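Local coordinates for 462aa long hypothetical selenium-binding protein (Sulfolobus tokodaii, PDB 2ECE) that is of unestablished function but, as a beta-propeller member of the selenium-binding protein family, may bind selenium, at residues Arg8-Pro14 with Ala80-Leu85; Ala42-Val48 with Ile60-Leu66; Asp148-Ala154 with Gly165-His171; Leu278-Ile282 with Pro320-Ile326; Trp340-Glu344 with Gly365-His369. One frame throughout, in Å; residues are numbered along the deposited sequence.

Interaction 1: residues Arg8-Pro14 with Ala80-Leu85; sequences RDPTFYP and ACSSAL
Two irregular segments meet here, 8-14 without helix or strand and 80-85 ending in a 3-10 turn (82-85); they bury 408 Å². Arg8 starts the contact at its margin, its CD 3.8 Å from CD2 of Leu85. Asp9 opens a type I beta turn to Phe12, closed by Phe12 N to Asp9 O at 3.2 Å. Asp9 OD1 accepts from Thr11 N (2.8 Å), an Asx turn, and from Thr11 OG1 (2.6 Å). Phe12 (chi1 -74°, m) and Leu85 form the hydrophobic centre, Phe12 CB lying 3.9 Å from Leu85 CD1; Cys81 O lies over one face of the Phe12 ring, 3.5 Å from CE1, while CE2 reaches Ala84 CB at 3.5 Å and CZ reaches Ala80 CB at 4.0 Å. The CA atoms of Phe12 and Ser82 are 4.2 Å apart. Tyr13 N donates to Ser82 OG (2.8 Å, 167°), the direct hydrogen bond between the segments. Pro14 rests its CG on Leu85 CD1 (3.9 Å), and water 1 lies 3.1 Å from Pro14 O and 2.9 Å from Ser82 O. The contact ties the N-terminal lead-in to helix 16-20 against the loop between strands 77-78 and 97-101, where the Cys81-Cys145 disulfide links that loop to strand 140-145.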
# COMPACT_ATOMS: atom_id res chain seq x y z
N ARG A 8 4.04 -0.49 -28.76
CA ARG A 8 3.51 -0.69 -27.42
C ARG A 8 4.56 -0.82 -26.33
O ARG A 8 5.64 -1.37 -26.54
CB ARG A 8 2.61 -1.93 -27.40
CG ARG A 8 1.69 -2.00 -26.21
CD ARG A 8 0.65 -0.89 -26.26
NE ARG A 8 -0.09 -0.87 -27.52
CZ ARG A 8 -1.22 -0.20 -27.71
NH1 ARG A 8 -1.75 0.51 -26.72
NH2 ARG A 8 -1.82 -0.23 -28.89
N ASP A 9 4.22 -0.31 -25.15
CA ASP A 9 5.12 -0.38 -24.01
C ASP A 9 5.34 -1.85 -23.66
O ASP A 9 4.39 -2.59 -23.45
CB ASP A 9 4.52 0.36 -22.82
CG ASP A 9 5.53 0.64 -21.73
OD1 ASP A 9 6.17 -0.32 -21.25
OD2 ASP A 9 5.68 1.82 -21.35
N PRO A 10 6.61 -2.28 -23.61
CA PRO A 10 6.90 -3.68 -23.28
C PRO A 10 6.55 -4.10 -21.85
O PRO A 10 6.53 -5.29 -21.54
CB PRO A 10 8.40 -3.79 -23.58
CG PRO A 10 8.90 -2.40 -23.31
CD PRO A 10 7.83 -1.56 -23.97
N THR A 11 6.28 -3.13 -20.97
CA THR A 11 5.93 -3.49 -19.60
C THR A 11 4.42 -3.57 -19.39
O THR A 11 3.95 -3.80 -18.28
CB THR A 11 6.53 -2.51 -18.58
OG1 THR A 11 6.04 -1.19 -18.84
CG2 THR A 11 8.05 -2.52 -18.67
N PHE A 12 3.65 -3.35 -20.46
CA PHE A 12 2.20 -3.47 -20.37
C PHE A 12 1.89 -4.94 -20.63
O PHE A 12 2.31 -5.49 -21.65
CB PHE A 12 1.49 -2.62 -21.43
CG PHE A 12 1.51 -1.14 -21.17
CD1 PHE A 12 2.07 -0.62 -20.00
CD2 PHE A 12 0.96 -0.26 -22.09
CE1 PHE A 12 2.08 0.76 -19.77
CE2 PHE A 12 0.96 1.11 -21.87
CZ PHE A 12 1.53 1.62 -20.70
N TYR A 13 1.17 -5.57 -19.72
CA TYR A 13 0.83 -6.98 -19.86
C TYR A 13 -0.69 -7.11 -19.98
O TYR A 13 -1.42 -6.52 -19.19
CB TYR A 13 1.34 -7.76 -18.64
CG TYR A 13 2.71 -7.31 -18.17
CD1 TYR A 13 2.85 -6.59 -16.97
CD2 TYR A 13 3.85 -7.58 -18.92
CE1 TYR A 13 4.10 -6.15 -16.53
CE2 TYR A 13 5.12 -7.15 -18.49
CZ TYR A 13 5.23 -6.43 -17.29
OH TYR A 13 6.47 -6.01 -16.86
N PRO A 14 -1.18 -7.87 -20.97
CA PRO A 14 -2.63 -8.04 -21.13
C PRO A 14 -3.26 -8.72 -19.93
O PRO A 14 -4.33 -8.33 -19.47
CB PRO A 14 -2.74 -8.92 -22.38
CG PRO A 14 -1.46 -8.68 -23.12
CD PRO A 14 -0.45 -8.62 -22.01
N ALA A 80 0.99 5.28 -16.02
CA ALA A 80 0.27 4.33 -16.86
C ALA A 80 0.79 2.92 -16.64
O ALA A 80 1.95 2.71 -16.27
CB ALA A 80 0.42 4.71 -18.35
N CYS A 81 -0.08 1.94 -16.88
CA CYS A 81 0.31 0.56 -16.70
C CYS A 81 -0.49 -0.39 -17.58
O CYS A 81 -1.09 0.03 -18.57
CB CYS A 81 0.19 0.20 -15.22
SG CYS A 81 -1.42 0.48 -14.41
N SER A 82 -0.51 -1.68 -17.23
CA SER A 82 -1.22 -2.68 -18.03
C SER A 82 -2.67 -2.34 -18.37
O SER A 82 -3.21 -2.81 -19.38
CB SER A 82 -1.15 -4.05 -17.34
OG SER A 82 0.19 -4.51 -17.28
N SER A 83 -3.31 -1.54 -17.53
CA SER A 83 -4.70 -1.15 -17.75
C SER A 83 -4.87 -0.41 -19.08
O SER A 83 -5.98 -0.30 -19.58
CB SER A 83 -5.18 -0.26 -16.61
OG SER A 83 -4.39 0.92 -16.51
N ALA A 84 -3.77 0.09 -19.64
CA ALA A 84 -3.82 0.82 -20.91
C ALA A 84 -4.21 -0.08 -22.08
O ALA A 84 -4.63 0.41 -23.13
CB ALA A 84 -2.47 1.48 -21.20
N LEU A 85 -4.06 -1.39 -21.90
CA LEU A 85 -4.41 -2.35 -22.93
C LEU A 85 -5.90 -2.65 -22.92
O LEU A 85 -6.40 -3.41 -23.75
CB LEU A 85 -3.61 -3.64 -22.75
CG LEU A 85 -2.09 -3.50 -22.94
CD1 LEU A 85 -1.42 -4.83 -22.65
CD2 LEU A 85 -1.78 -3.04 -24.36
O HOH W 1 -4.64 -5.28 -19.55

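Interaction 2: residues Ala42-Val48 with Ile60-Leu66; sequences ADFIAVV and IVHKVEL
This antiparallel beta hairpin forms the outer half of a four-stranded propeller-blade sheet, with 60-65 at its edge. Strands 44-48 and 60-65 approach to 4.6 Å at 167° between their directions. Phe44-Glu65, Ala46-Lys63 and Val48-Ile60 are non-hydrogen-bonded pairs, with CA-CA distances of 4.5, 4.6 and 4.4 Å; Ile45-Val64 is hydrogen-bonded, CA-CA 5.0 Å. Within that pair Ile45 N donates to Val64 O (3.2 Å) and Val64 N to Ile45 O (2.8 Å). Val61 (phi/psi -97/-9°) is an extra residue, a beta bulge opposite Val47: Val47 N donates to His62 O (2.8 Å) while Val47 O accepts from Val61 N (2.8 Å), and the next pair is Val48-Ile60. Leu66 N donates to Asp43 O at 3.3 Å (160°). Phe44, Ala46 and Val48 bond through their backbones to Cys32, Val30 and Ala28 of strand 27-33, while the Asp43 carboxylate accepts from Tyr34 N and Leu73 N. Ile45 and Val64 meet CB to CB at 4.0 Å on the face that packs on Ile111 of strand 108-112. On the other face Phe44 (chi1 60°, p) lays its ring beside Lys63, whose all-trans outer chain brings CD to 3.8 Å from Phe44 CE1.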
# COMPACT_ATOMS: atom_id res chain seq x y z
N ALA A 42 14.28 16.86 3.44
CA ALA A 42 13.16 16.47 2.60
C ALA A 42 13.05 14.96 2.45
O ALA A 42 14.04 14.23 2.59
CB ALA A 42 13.29 17.12 1.23
N ASP A 43 11.84 14.49 2.17
CA ASP A 43 11.63 13.07 1.94
C ASP A 43 12.23 12.83 0.55
O ASP A 43 12.63 13.79 -0.11
CB ASP A 43 10.13 12.75 1.96
CG ASP A 43 9.51 12.98 3.33
OD1 ASP A 43 10.27 13.20 4.30
OD2 ASP A 43 8.26 12.94 3.45
N PHE A 44 12.30 11.58 0.12
CA PHE A 44 12.90 11.28 -1.18
C PHE A 44 12.52 9.90 -1.69
O PHE A 44 12.03 9.05 -0.95
CB PHE A 44 14.43 11.35 -1.07
CG PHE A 44 15.01 10.38 -0.07
CD1 PHE A 44 15.51 9.14 -0.48
CD2 PHE A 44 15.06 10.70 1.29
CE1 PHE A 44 16.05 8.24 0.44
CE2 PHE A 44 15.60 9.81 2.22
CZ PHE A 44 16.10 8.57 1.79
N ILE A 45 12.76 9.69 -2.98
CA ILE A 45 12.50 8.40 -3.61
C ILE A 45 13.88 7.78 -3.77
O ILE A 45 14.78 8.37 -4.38
CB ILE A 45 11.87 8.54 -5.01
CG1 ILE A 45 10.40 8.94 -4.89
CG2 ILE A 45 12.01 7.22 -5.78
CD1 ILE A 45 9.50 7.83 -4.36
N ALA A 46 14.06 6.59 -3.21
CA ALA A 46 15.35 5.92 -3.32
C ALA A 46 15.31 4.92 -4.46
O ALA A 46 14.30 4.25 -4.66
CB ALA A 46 15.68 5.22 -2.02
N VAL A 47 16.40 4.85 -5.21
CA VAL A 47 16.51 3.91 -6.31
C VAL A 47 17.43 2.79 -5.85
O VAL A 47 18.63 3.02 -5.65
CB VAL A 47 17.10 4.57 -7.58
CG1 VAL A 47 17.14 3.56 -8.71
CG2 VAL A 47 16.25 5.77 -7.98
N VAL A 48 16.88 1.60 -5.66
CA VAL A 48 17.64 0.45 -5.20
C VAL A 48 17.89 -0.57 -6.31
O VAL A 48 16.96 -0.99 -7.00
CB VAL A 48 16.92 -0.26 -4.03
CG1 VAL A 48 17.70 -1.49 -3.60
CG2 VAL A 48 16.76 0.70 -2.86
N ILE A 60 21.69 1.56 -2.73
CA ILE A 60 20.88 2.70 -3.15
C ILE A 60 21.81 3.35 -4.15
O ILE A 60 22.89 3.81 -3.79
CB ILE A 60 20.63 3.68 -2.00
CG1 ILE A 60 19.76 3.02 -0.93
CG2 ILE A 60 19.98 4.94 -2.54
CD1 ILE A 60 19.72 3.79 0.39
N VAL A 61 21.40 3.40 -5.41
CA VAL A 61 22.27 3.99 -6.42
C VAL A 61 21.94 5.44 -6.75
O VAL A 61 22.70 6.11 -7.44
CB VAL A 61 22.23 3.14 -7.70
CG1 VAL A 61 22.74 1.74 -7.40
CG2 VAL A 61 20.82 3.09 -8.25
N HIS A 62 20.81 5.92 -6.22
CA HIS A 62 20.39 7.29 -6.45
C HIS A 62 19.23 7.65 -5.53
O HIS A 62 18.44 6.79 -5.13
CB HIS A 62 19.95 7.49 -7.91
CG HIS A 62 19.66 8.92 -8.27
ND1 HIS A 62 20.64 9.88 -8.36
CD2 HIS A 62 18.49 9.55 -8.55
CE1 HIS A 62 20.09 11.04 -8.68
NE2 HIS A 62 18.79 10.86 -8.81
N LYS A 63 19.14 8.93 -5.20
CA LYS A 63 18.08 9.44 -4.35
C LYS A 63 17.47 10.65 -5.03
O LYS A 63 18.17 11.61 -5.37
CB LYS A 63 18.63 9.85 -2.97
CG LYS A 63 19.08 8.69 -2.09
CD LYS A 63 19.52 9.20 -0.71
CE LYS A 63 19.88 8.05 0.22
NZ LYS A 63 20.16 8.54 1.60
N VAL A 64 16.17 10.60 -5.28
CA VAL A 64 15.49 11.72 -5.89
C VAL A 64 15.03 12.57 -4.72
O VAL A 64 13.93 12.39 -4.19
CB VAL A 64 14.27 11.26 -6.71
CG1 VAL A 64 13.64 12.45 -7.42
CG2 VAL A 64 14.70 10.19 -7.71
N GLU A 65 15.91 13.47 -4.28
CA GLU A 65 15.61 14.34 -3.16
C GLU A 65 14.57 15.40 -3.54
O GLU A 65 14.69 16.08 -4.56
CB GLU A 65 16.91 14.95 -2.64
CG GLU A 65 17.75 13.91 -1.88
CD GLU A 65 19.20 14.30 -1.64
OE1 GLU A 65 19.59 15.45 -1.95
OE2 GLU A 65 19.95 13.44 -1.12
N LEU A 66 13.52 15.51 -2.72
CA LEU A 66 12.43 16.46 -2.97
C LEU A 66 12.77 17.89 -2.56
O LEU A 66 13.56 18.11 -1.66
CB LEU A 66 11.17 15.98 -2.25
CG LEU A 66 10.76 14.56 -2.68
CD1 LEU A 66 9.53 14.12 -1.91
CD2 LEU A 66 10.50 14.54 -4.19

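Interaction 3: residues Asp148-Ala154 with Gly165-His171; sequences DAIYISA and GILMLDH
Backbone bonding is regular: strands 150-154 and 165-169 run antiparallel at 148°, closest approach 4.5 Å. Three two-bond pairs follow, each read from the first residue's N to the second's O and then back: Ile150-Leu169 (3.0 and 2.7 Å), Ile152-Leu167 (2.9 and 2.8 Å), Ala154-Gly165 (2.6 and 3.0 Å). Gly165, at phi/psi 170/-150°, leaves no room for a CB beside the preceding carbonyl. The pair is the central hairpin of a four-stranded propeller blade. Apolar contacts on one face join Ile150 CB to Leu169 CB (3.9 Å) and Ile152 CD1 to Leu169 CD1 (3.9 Å), against Ile99 of strand 97-101. Aromatic contacts hold the other, at the non-hydrogen-bonded pair Tyr151-Met168 (CA-CA 4.6 Å): with Tyr151 chi1 m and Met168 m, t, p, Met168 CG sits 4.0 Å over the Tyr151 ring centroid, a CH-pi contact, and SD 4.7 Å from it, a Met-aromatic contact. Polar links: Tyr151 OH donates to Asp148 OD2 (2.7 Å), and water 2 bridges Asp148 O (2.7 Å) and His171 N (3.1 Å).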
# COMPACT_ATOMS: atom_id res chain seq x y z
N ASP A 148 -8.34 5.40 -18.41
CA ASP A 148 -8.78 6.75 -18.71
C ASP A 148 -8.08 7.90 -17.98
O ASP A 148 -8.05 9.01 -18.49
CB ASP A 148 -10.28 6.83 -18.44
CG ASP A 148 -10.64 6.46 -17.01
OD1 ASP A 148 -9.83 5.75 -16.36
OD2 ASP A 148 -11.72 6.86 -16.54
N ALA A 149 -7.54 7.64 -16.80
CA ALA A 149 -6.86 8.70 -16.05
C ALA A 149 -6.06 8.13 -14.88
O ALA A 149 -5.97 6.92 -14.72
CB ALA A 149 -7.89 9.71 -15.52
N ILE A 150 -5.46 9.02 -14.10
CA ILE A 150 -4.68 8.61 -12.93
C ILE A 150 -5.57 8.92 -11.74
O ILE A 150 -6.07 10.04 -11.61
CB ILE A 150 -3.36 9.41 -12.84
CG1 ILE A 150 -2.49 9.13 -14.06
CG2 ILE A 150 -2.61 9.02 -11.57
CD1 ILE A 150 -1.34 10.10 -14.21
N TYR A 151 -5.77 7.93 -10.87
CA TYR A 151 -6.63 8.10 -9.70
C TYR A 151 -5.83 8.12 -8.41
O TYR A 151 -4.92 7.31 -8.23
CB TYR A 151 -7.65 6.95 -9.63
CG TYR A 151 -8.64 6.88 -10.77
CD1 TYR A 151 -8.21 6.69 -12.09
CD2 TYR A 151 -10.01 6.97 -10.53
CE1 TYR A 151 -9.14 6.58 -13.13
CE2 TYR A 151 -10.94 6.87 -11.56
CZ TYR A 151 -10.50 6.68 -12.86
OH TYR A 151 -11.42 6.57 -13.88
N ILE A 152 -6.18 9.04 -7.51
CA ILE A 152 -5.48 9.18 -6.25
C ILE A 152 -6.47 9.37 -5.11
O ILE A 152 -7.33 10.24 -5.18
CB ILE A 152 -4.53 10.40 -6.26
CG1 ILE A 152 -3.59 10.32 -7.48
CG2 ILE A 152 -3.73 10.45 -4.97
CD1 ILE A 152 -2.70 11.52 -7.66
N SER A 153 -6.35 8.57 -4.06
CA SER A 153 -7.26 8.70 -2.93
C SER A 153 -6.75 9.77 -1.97
O SER A 153 -5.56 10.08 -1.94
CB SER A 153 -7.41 7.36 -2.21
OG SER A 153 -6.19 6.97 -1.62
N ALA A 154 -7.66 10.34 -1.18
CA ALA A 154 -7.31 11.37 -0.21
C ALA A 154 -8.08 11.14 1.08
O ALA A 154 -9.26 10.79 1.06
CB ALA A 154 -7.62 12.76 -0.79
N GLY A 165 -11.88 11.07 -0.30
CA GLY A 165 -12.32 10.42 -1.51
C GLY A 165 -11.24 10.20 -2.54
O GLY A 165 -10.08 10.05 -2.20
N ILE A 166 -11.64 10.21 -3.81
CA ILE A 166 -10.72 9.97 -4.91
C ILE A 166 -10.75 11.09 -5.94
O ILE A 166 -11.82 11.50 -6.39
CB ILE A 166 -11.07 8.63 -5.61
CG1 ILE A 166 -11.02 7.49 -4.59
CG2 ILE A 166 -10.12 8.39 -6.78
CD1 ILE A 166 -11.73 6.22 -5.05
N LEU A 167 -9.57 11.57 -6.32
CA LEU A 167 -9.48 12.61 -7.33
C LEU A 167 -8.79 11.99 -8.54
O LEU A 167 -8.20 10.91 -8.44
CB LEU A 167 -8.66 13.81 -6.84
CG LEU A 167 -7.18 13.57 -6.54
CD1 LEU A 167 -6.33 14.57 -7.31
CD2 LEU A 167 -6.95 13.71 -5.04
N MET A 168 -8.86 12.68 -9.67
CA MET A 168 -8.26 12.20 -10.89
C MET A 168 -7.28 13.21 -11.47
O MET A 168 -7.44 14.42 -11.26
CB MET A 168 -9.35 11.90 -11.92
CG MET A 168 -10.26 10.74 -11.53
SD MET A 168 -11.83 10.83 -12.39
CE MET A 168 -11.39 10.21 -14.02
N LEU A 169 -6.27 12.71 -12.17
CA LEU A 169 -5.27 13.56 -12.81
C LEU A 169 -5.31 13.19 -14.29
O LEU A 169 -5.46 12.02 -14.64
CB LEU A 169 -3.86 13.27 -12.31
CG LEU A 169 -3.35 13.54 -10.91
CD1 LEU A 169 -1.83 13.36 -10.94
CD2 LEU A 169 -3.70 14.95 -10.45
N ASP A 170 -5.15 14.20 -15.14
CA ASP A 170 -5.16 13.99 -16.57
C ASP A 170 -3.93 13.18 -17.01
O ASP A 170 -2.82 13.46 -16.57
CB ASP A 170 -5.15 15.35 -17.27
CG ASP A 170 -5.34 15.23 -18.75
OD1 ASP A 170 -6.51 15.26 -19.19
OD2 ASP A 170 -4.33 15.09 -19.46
N HIS A 171 -4.14 12.19 -17.87
CA HIS A 171 -3.06 11.33 -18.36
C HIS A 171 -1.96 12.06 -19.13
O HIS A 171 -0.83 11.58 -19.20
CB HIS A 171 -3.60 10.25 -19.30
CG HIS A 171 -3.81 8.92 -18.64
ND1 HIS A 171 -2.86 8.33 -17.84
CD2 HIS A 171 -4.84 8.04 -18.72
CE1 HIS A 171 -3.30 7.14 -17.44
NE2 HIS A 171 -4.50 6.95 -17.97
O HOH W 2 -7.02 11.48 -18.70

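Interaction 4: residues Leu278-Ile282 with Pro320-Ile326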
# COMPACT_ATOMS: atom_id res chain seq x y z
N LEU A 278 -8.33 -6.86 20.26
CA LEU A 278 -7.13 -6.38 19.57
C LEU A 278 -6.62 -7.26 18.43
O LEU A 278 -5.49 -7.08 17.98
CB LEU A 278 -5.98 -6.18 20.57
CG LEU A 278 -6.12 -5.17 21.71
CD1 LEU A 278 -4.97 -5.36 22.68
CD2 LEU A 278 -6.12 -3.77 21.14
N SER A 279 -7.43 -8.21 17.97
CA SER A 279 -7.01 -9.08 16.89
C SER A 279 -7.12 -8.37 15.54
O SER A 279 -7.77 -7.32 15.43
CB SER A 279 -7.87 -10.34 16.84
OG SER A 279 -9.20 -10.03 16.49
N SER A 280 -6.47 -8.94 14.53
CA SER A 280 -6.52 -8.41 13.17
C SER A 280 -7.29 -9.47 12.40
O SER A 280 -7.30 -10.65 12.79
CB SER A 280 -5.12 -8.24 12.58
OG SER A 280 -4.45 -7.11 13.12
N SER A 281 -7.94 -9.07 11.31
CA SER A 281 -8.67 -10.04 10.52
C SER A 281 -8.61 -9.68 9.05
O SER A 281 -8.52 -8.50 8.69
CB SER A 281 -10.13 -10.13 10.99
OG SER A 281 -10.74 -8.85 11.05
N ILE A 282 -8.64 -10.71 8.21
CA ILE A 282 -8.62 -10.52 6.77
C ILE A 282 -10.01 -10.91 6.28
O ILE A 282 -10.55 -11.94 6.69
CB ILE A 282 -7.58 -11.41 6.09
CG1 ILE A 282 -6.18 -11.06 6.62
CG2 ILE A 282 -7.65 -11.25 4.58
CD1 ILE A 282 -5.83 -9.58 6.51
N PRO A 320 -0.73 -6.42 19.75
CA PRO A 320 -1.68 -6.73 18.68
C PRO A 320 -0.87 -7.08 17.44
O PRO A 320 0.25 -6.60 17.27
CB PRO A 320 -2.45 -5.42 18.51
CG PRO A 320 -2.20 -4.67 19.82
CD PRO A 320 -0.76 -4.99 20.08
N PRO A 321 -1.40 -7.96 16.58
CA PRO A 321 -0.63 -8.29 15.38
C PRO A 321 -0.47 -7.06 14.50
O PRO A 321 0.58 -6.87 13.88
CB PRO A 321 -1.46 -9.39 14.73
CG PRO A 321 -2.86 -9.05 15.15
CD PRO A 321 -2.66 -8.72 16.61
N LEU A 322 -1.50 -6.21 14.48
CA LEU A 322 -1.51 -5.00 13.67
C LEU A 322 -1.16 -5.30 12.22
O LEU A 322 -0.11 -4.88 11.72
CB LEU A 322 -0.54 -3.95 14.21
CG LEU A 322 -0.81 -3.40 15.62
CD1 LEU A 322 0.30 -2.41 15.99
CD2 LEU A 322 -2.17 -2.72 15.65
N VAL A 323 -2.04 -6.04 11.55
CA VAL A 323 -1.83 -6.37 10.14
C VAL A 323 -2.19 -5.10 9.38
O VAL A 323 -3.36 -4.74 9.28
CB VAL A 323 -2.75 -7.53 9.71
CG1 VAL A 323 -2.63 -7.76 8.20
CG2 VAL A 323 -2.37 -8.81 10.46
N THR A 324 -1.16 -4.42 8.86
CA THR A 324 -1.35 -3.16 8.14
C THR A 324 -1.31 -3.23 6.61
O THR A 324 -1.81 -2.33 5.94
CB THR A 324 -0.32 -2.12 8.60
OG1 THR A 324 0.99 -2.68 8.48
CG2 THR A 324 -0.57 -1.73 10.05
N ASP A 325 -0.69 -4.27 6.05
CA ASP A 325 -0.63 -4.40 4.60
C ASP A 325 -0.83 -5.84 4.14
O ASP A 325 -0.54 -6.80 4.87
CB ASP A 325 0.72 -3.89 4.06
CG ASP A 325 0.73 -3.76 2.54
OD1 ASP A 325 -0.25 -3.21 2.00
OD2 ASP A 325 1.70 -4.18 1.88
N ILE A 326 -1.36 -5.99 2.92
CA ILE A 326 -1.58 -7.30 2.31
C ILE A 326 -1.24 -7.16 0.83
O ILE A 326 -1.31 -6.06 0.26
CB ILE A 326 -3.05 -7.79 2.44
CG1 ILE A 326 -4.01 -6.73 1.90
CG2 ILE A 326 -3.36 -8.14 3.88
CD1 ILE A 326 -5.42 -7.24 1.66
O HOH W 3 -4.19 -5.85 15.70
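At the apolar end of this contact Ile282 CD1 rests against both Val323 CG1 (4.1 Å) and Ile326 CG2 (3.9 Å). The contact joins neighbouring blades of the beta-propeller: 278-282 enters strand 280-288 of one sheet, and 320-326 is the linker from strand 318-319 at the edge of that sheet to strand 326-328 of the next. No beta pairing connects the segments, although their end-to-end directions differ by just 17°; of the residues in 278-282, Ser280, Ile282 and Leu278 have the most area covered in the 327 Å² interface. A second apolar contact lies at the other end, where Leu278 CD1 meets Pro320 CG at 4.0 Å. The Leu278 carbonyl O lies against both proline rings, 3.5 Å from Pro320 CB and from Pro321 CD. Between these ends, Ser280 CB packs on Val323 CG2 (3.5 Å), and Ser280 OG contacts Pro321 CG at 3.2 Å. Leu322, with phi/psi of 52/66°, turns the chain so that its own CB points away while Val323 faces the strand. Ser280 OG, also bonded to Val272 O of strand 266-274, accepts from Val323 N (3.1 Å, 176°). Water 3 bridges the remaining gap, donating to Leu278 O at 2.9 Å and accepting from Leu322 N at 3.0 Å.

Interaction 5: residues Trp340-Glu344 with Gly365-His369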
# COMPACT_ATOMS: atom_id res chain seq x y z
N TRP A 340 2.77 -5.69 11.70
CA TRP A 340 3.57 -4.58 12.18
C TRP A 340 3.69 -4.51 13.70
O TRP A 340 4.56 -3.82 14.22
CB TRP A 340 2.97 -3.28 11.65
CG TRP A 340 3.88 -2.11 11.77
CD1 TRP A 340 5.08 -1.93 11.14
CD2 TRP A 340 3.64 -0.92 12.52
NE1 TRP A 340 5.59 -0.69 11.44
CE2 TRP A 340 4.73 -0.05 12.29
CE3 TRP A 340 2.60 -0.49 13.37
CZ2 TRP A 340 4.81 1.22 12.87
CZ3 TRP A 340 2.68 0.77 13.94
CH2 TRP A 340 3.78 1.60 13.70
N GLY A 341 2.82 -5.22 14.41
CA GLY A 341 2.88 -5.22 15.86
C GLY A 341 3.76 -6.35 16.35
O GLY A 341 4.80 -6.13 16.96
N ILE A 342 3.33 -7.58 16.07
CA ILE A 342 4.08 -8.75 16.49
C ILE A 342 5.45 -8.88 15.82
O ILE A 342 6.43 -9.25 16.47
CB ILE A 342 3.23 -10.02 16.25
CG1 ILE A 342 2.14 -10.08 17.33
CG2 ILE A 342 4.11 -11.27 16.26
CD1 ILE A 342 1.02 -11.04 17.03
N GLY A 343 5.52 -8.58 14.52
CA GLY A 343 6.79 -8.66 13.81
C GLY A 343 6.92 -9.84 12.86
O GLY A 343 7.85 -10.64 12.97
N GLU A 344 6.00 -9.95 11.90
CA GLU A 344 6.05 -11.07 10.96
C GLU A 344 5.52 -10.72 9.57
O GLU A 344 4.86 -9.70 9.36
CB GLU A 344 5.20 -12.24 11.47
CG GLU A 344 5.52 -12.79 12.86
CD GLU A 344 4.53 -13.87 13.30
OE1 GLU A 344 3.57 -14.15 12.55
OE2 GLU A 344 4.71 -14.45 14.40
N GLY A 365 11.97 -7.94 13.35
CA GLY A 365 11.67 -6.90 14.32
C GLY A 365 10.44 -7.21 15.14
O GLY A 365 10.28 -8.33 15.63
N GLY A 366 9.56 -6.23 15.31
CA GLY A 366 8.33 -6.44 16.06
C GLY A 366 8.44 -6.21 17.56
O GLY A 366 9.48 -6.46 18.17
N ILE A 367 7.36 -5.72 18.15
CA ILE A 367 7.34 -5.47 19.58
C ILE A 367 7.39 -6.83 20.29
O ILE A 367 7.95 -6.96 21.38
CB ILE A 367 6.06 -4.72 20.01
CG1 ILE A 367 6.04 -3.33 19.36
CG2 ILE A 367 6.01 -4.60 21.52
CD1 ILE A 367 4.70 -2.63 19.48
N PHE A 368 6.80 -7.85 19.66
CA PHE A 368 6.78 -9.18 20.25
C PHE A 368 8.06 -9.98 20.01
O PHE A 368 8.69 -10.42 20.97
CB PHE A 368 5.59 -9.98 19.72
CG PHE A 368 5.42 -11.32 20.39
CD1 PHE A 368 5.00 -11.40 21.72
CD2 PHE A 368 5.69 -12.50 19.71
CE1 PHE A 368 4.87 -12.64 22.36
CE2 PHE A 368 5.56 -13.74 20.33
CZ PHE A 368 5.15 -13.81 21.66
N HIS A 369 8.44 -10.16 18.75
CA HIS A 369 9.64 -10.93 18.41
C HIS A 369 10.98 -10.22 18.59
O HIS A 369 11.98 -10.85 18.94
CB HIS A 369 9.58 -11.43 16.96
CG HIS A 369 8.47 -12.39 16.68
ND1 HIS A 369 8.31 -13.57 17.37
CD2 HIS A 369 7.49 -12.37 15.74
CE1 HIS A 369 7.28 -14.24 16.87
NE2 HIS A 369 6.77 -13.53 15.88
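Gly365, at phi/psi 49/-134°, brings the second segment into the contact, its O 3.9 Å from Gly343 CA. Gly366 makes the closest CA-CA approach, 3.5 Å to Gly343. A CB on Gly366 would lie 2.1 Å from Ile342 O, and one on Gly343 would lie 2.5 Å from Gly365 O, so this crossing depends on the absence of both side chains. Gly366 CA also makes a CA-H...O contact with Ile342 O (3.4 Å). Ile367 N next donates to Gly341 O (2.9 Å), and Phe368 CB packs on Ile342 CG2 (4.0 Å). His369 finishes with two bonds: its N to Ile342 O (3.2 Å, 168°) and its NE2 to Glu344 OE2 (2.7 Å, 173°), a His-carboxylate hydrogen bond; Glu344 OE1 meanwhile salt-bridges Arg346. Gly343 and Glu344 form a G1 beta bulge opposite Leu339. Thus the turn joining strands 334-339 and 344-349 is bound to the loop leaving strand 357-363, with Val319 of strand 318-319 touching Ile342, Ile367 and Phe368.

Overall arrangement
The five contacts sample different parts of one beta-propeller. Interactions 2 and 3 are hairpins within two blades, their centres 24 Å apart; interaction 1 lies between loops, its nearest atoms about 5 Å from interaction 3, to whose blade the Cys81-Cys145 disulfide connects it. In sequence, interaction 2 falls between the two segments of interaction 1, yet their centres are 26 Å apart. Interactions 4 and 5 adjoin, centres 11 Å apart: Pro321 O and Gly341 N are 2.8 Å apart and Leu322 O and Trp340 N 3.0 Å, both probable hydrogen bonds, so the linker 320-326 is bonded to the turn at 340-341 of the next blade. Interactions 1 and 5 lie on opposite sides of the chain's centre, 37 Å between centres.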